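PDB 4OEV: putative peptide ABC-transport system periplasmic peptide-binding protein from Campylobacter jejuni, which binds nickel(II) outside the cytoplasm as the solute-binding component of an ABC-type importer. Local coordinates for residues P3-I8 with K188-I193. Numbering follows the deposited sequence.
Sequences PKDTLI and KTPRLI
Strands 6-8 and 191-193 run parallel, with axes 4.6 Å apart and 13° between their directions. Arg191 N donates to Asp5 O, Leu7 N to Arg191 O at 2.8 Å, and Ile193 N to Leu7 O at 2.8 Å. A type I turn from Pro3 to Thr6 leads into the first strand. Thr6 and Arg191 lie side by side on one face. Arg191 CG is anti to the backbone N (chi1 -164°), the chain is extended to NE, and a near-perpendicular last torsion (chi4 -92°) brings NH2 to Thr6 OG1 at 3.2 Å, close to the guanidinium plane. Thr6 OG1 donates to Asp5 OD1 at 3.0 Å, from above the carboxylate plane. Ile193 CD1 lies above one guanidinium face, offset toward its rim, and NE forms a salt bridge with Glu175. The two strands are neighbours in a mixed four-stranded sheet of this family 5 solute-binding protein. Strand 6-11 forms one edge, and 173-178 lies on the far side of 191-196. Leu7 and Leu192 point to the other face, where Leu7 CB meets Leu192 CD1 at 3.8 Å. Thr189, in the preceding loop, crosses Leu7 at about a right angle, its CG2 3.8 Å from Leu7 CG. Thr189 OG1 bonds to Trp492 O and accepts from a water that also donates to Lys4 O. Pro190 CG packs against Asp5 CB at 3.6 Å.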
loop_
_atom_site.group_PDB
_atom_site.type_symbol
_atom_site.label_atom_id
_atom_site.label_comp_id
_atom_site.label_asym_id
_atom_site.label_seq_id
_atom_site.Cartn_x
_atom_site.Cartn_y
_atom_site.Cartn_z
ATOM N N PRO A 3 14.615 -3.639 27.484
ATOM C CA PRO A 3 14.503 -2.598 28.521
ATOM C C PRO A 3 13.194 -1.820 28.374
ATOM O O PRO A 3 12.616 -1.745 27.281
ATOM C CB PRO A 3 15.699 -1.678 28.260
ATOM C CG PRO A 3 16.582 -2.373 27.308
ATOM C CD PRO A 3 15.933 -3.637 26.822
ATOM N N LYS A 4 12.755 -1.225 29.470
ATOM C CA LYS A 4 11.503 -0.492 29.513
ATOM C C LYS A 4 11.560 0.767 28.621
ATOM O O LYS A 4 10.530 1.279 28.182
ATOM C CB LYS A 4 11.194 -0.169 30.984
ATOM C CG LYS A 4 9.811 0.378 31.306
ATOM C CD LYS A 4 9.761 0.902 32.750
ATOM C CE LYS A 4 8.739 2.023 32.965
ATOM N NZ LYS A 4 7.415 1.409 33.349
ATOM N N ASP A 5 12.764 1.237 28.313
ATOM C CA ASP A 5 12.912 2.484 27.551
ATOM C C ASP A 5 13.130 2.235 26.069
ATOM O O ASP A 5 13.369 3.170 25.298
ATOM C CB ASP A 5 14.062 3.317 28.139
ATOM C CG ASP A 5 15.450 2.779 27.773
ATOM O OD1 ASP A 5 15.597 1.622 27.338
ATOM O OD2 ASP A 5 16.433 3.507 27.991
ATOM N N THR A 6 13.006 0.973 25.666
ATOM C CA THR A 6 13.239 0.563 24.288
ATOM C C THR A 6 11.996 -0.147 23.734
ATOM O O THR A 6 11.444 -1.007 24.422
ATOM C CB THR A 6 14.450 -0.405 24.186
ATOM O OG1 THR A 6 15.639 0.223 24.677
ATOM C CG2 THR A 6 14.667 -0.879 22.761
ATOM N N LEU A 7 11.557 0.242 22.527
ATOM C CA LEU A 7 10.487 -0.454 21.801
ATOM C C LEU A 7 11.108 -1.207 20.639
ATOM O O LEU A 7 11.852 -0.638 19.876
ATOM C CB LEU A 7 9.445 0.522 21.252
ATOM C CG LEU A 7 8.321 0.945 22.205
ATOM C CD1 LEU A 7 7.314 1.863 21.518
ATOM C CD2 LEU A 7 7.650 -0.264 22.855
ATOM N N ILE A 8 10.822 -2.497 20.485
ATOM C CA ILE A 8 11.326 -3.195 19.309
ATOM C C ILE A 8 10.152 -3.729 18.544
ATOM O O ILE A 8 9.402 -4.548 19.054
ATOM C CB ILE A 8 12.275 -4.337 19.656
ATOM C CG1 ILE A 8 13.357 -3.846 20.616
ATOM C CG2 ILE A 8 12.832 -4.972 18.378
ATOM C CD1 ILE A 8 14.471 -4.783 20.806
ATOM N N LYS A 188 7.270 9.284 23.904
ATOM C CA LYS A 188 7.280 8.661 25.222
ATOM C C LYS A 188 8.420 7.673 25.443
ATOM O O LYS A 188 9.106 7.726 26.480
ATOM C CB LYS A 188 5.939 8.000 25.490
ATOM C CG LYS A 188 4.819 8.999 25.598
ATOM C CD LYS A 188 3.772 8.510 26.566
ATOM C CE LYS A 188 2.415 9.109 26.259
ATOM N NZ LYS A 188 1.369 8.437 27.077
ATOM N N THR A 189 8.648 6.791 24.474
ATOM C CA THR A 189 9.731 5.832 24.592
ATOM C C THR A 189 10.934 6.350 23.843
ATOM O O THR A 189 10.880 6.560 22.631
ATOM C CB THR A 189 9.293 4.459 24.065
ATOM O OG1 THR A 189 8.159 4.051 24.831
ATOM C CG2 THR A 189 10.394 3.418 24.208
ATOM N N PRO A 190 12.030 6.584 24.575
ATOM C CA PRO A 190 13.229 7.231 24.033
ATOM C C PRO A 190 13.891 6.413 22.920
ATOM O O PRO A 190 14.456 6.997 22.002
ATOM C CB PRO A 190 14.145 7.363 25.255
ATOM C CG PRO A 190 13.664 6.370 26.209
ATOM C CD PRO A 190 12.190 6.236 25.995
ATOM N N ARG A 191 13.843 5.091 23.010
ATOM C CA ARG A 191 14.540 4.259 22.038
ATOM C C ARG A 191 13.575 3.379 21.239
ATOM O O ARG A 191 12.725 2.689 21.817
ATOM C CB ARG A 191 15.572 3.407 22.780
ATOM C CG ARG A 191 16.638 2.773 21.922
ATOM C CD ARG A 191 17.961 2.606 22.703
ATOM N NE ARG A 191 18.897 1.801 21.918
ATOM C CZ ARG A 191 19.015 0.480 22.014
ATOM N NH1 ARG A 191 19.878 -0.175 21.244
ATOM N NH2 ARG A 191 18.271 -0.189 22.884
ATOM N N LEU A 192 13.725 3.383 19.911
ATOM C CA LEU A 192 12.849 2.619 19.024
ATOM C C LEU A 192 13.620 1.894 17.932
ATOM O O LEU A 192 14.404 2.490 17.207
ATOM C CB LEU A 192 11.782 3.530 18.390
ATOM C CG LEU A 192 10.930 2.933 17.255
ATOM C CD1 LEU A 192 10.097 1.722 17.721
ATOM C CD2 LEU A 192 10.045 3.991 16.616
ATOM N N ILE A 193 13.341 0.601 17.789
ATOM C CA ILE A 193 13.997 -0.238 16.793
ATOM C C ILE A 193 12.982 -0.969 15.900
ATOM O O ILE A 193 12.079 -1.621 16.392
ATOM C CB ILE A 193 14.926 -1.252 17.490
ATOM C CG1 ILE A 193 16.066 -0.490 18.190
ATOM C CG2 ILE A 193 15.477 -2.225 16.524
ATOM C CD1 ILE A 193 17.078 -1.390 18.912
HETATM O O HOH W 1 8.214 3.308 27.364
#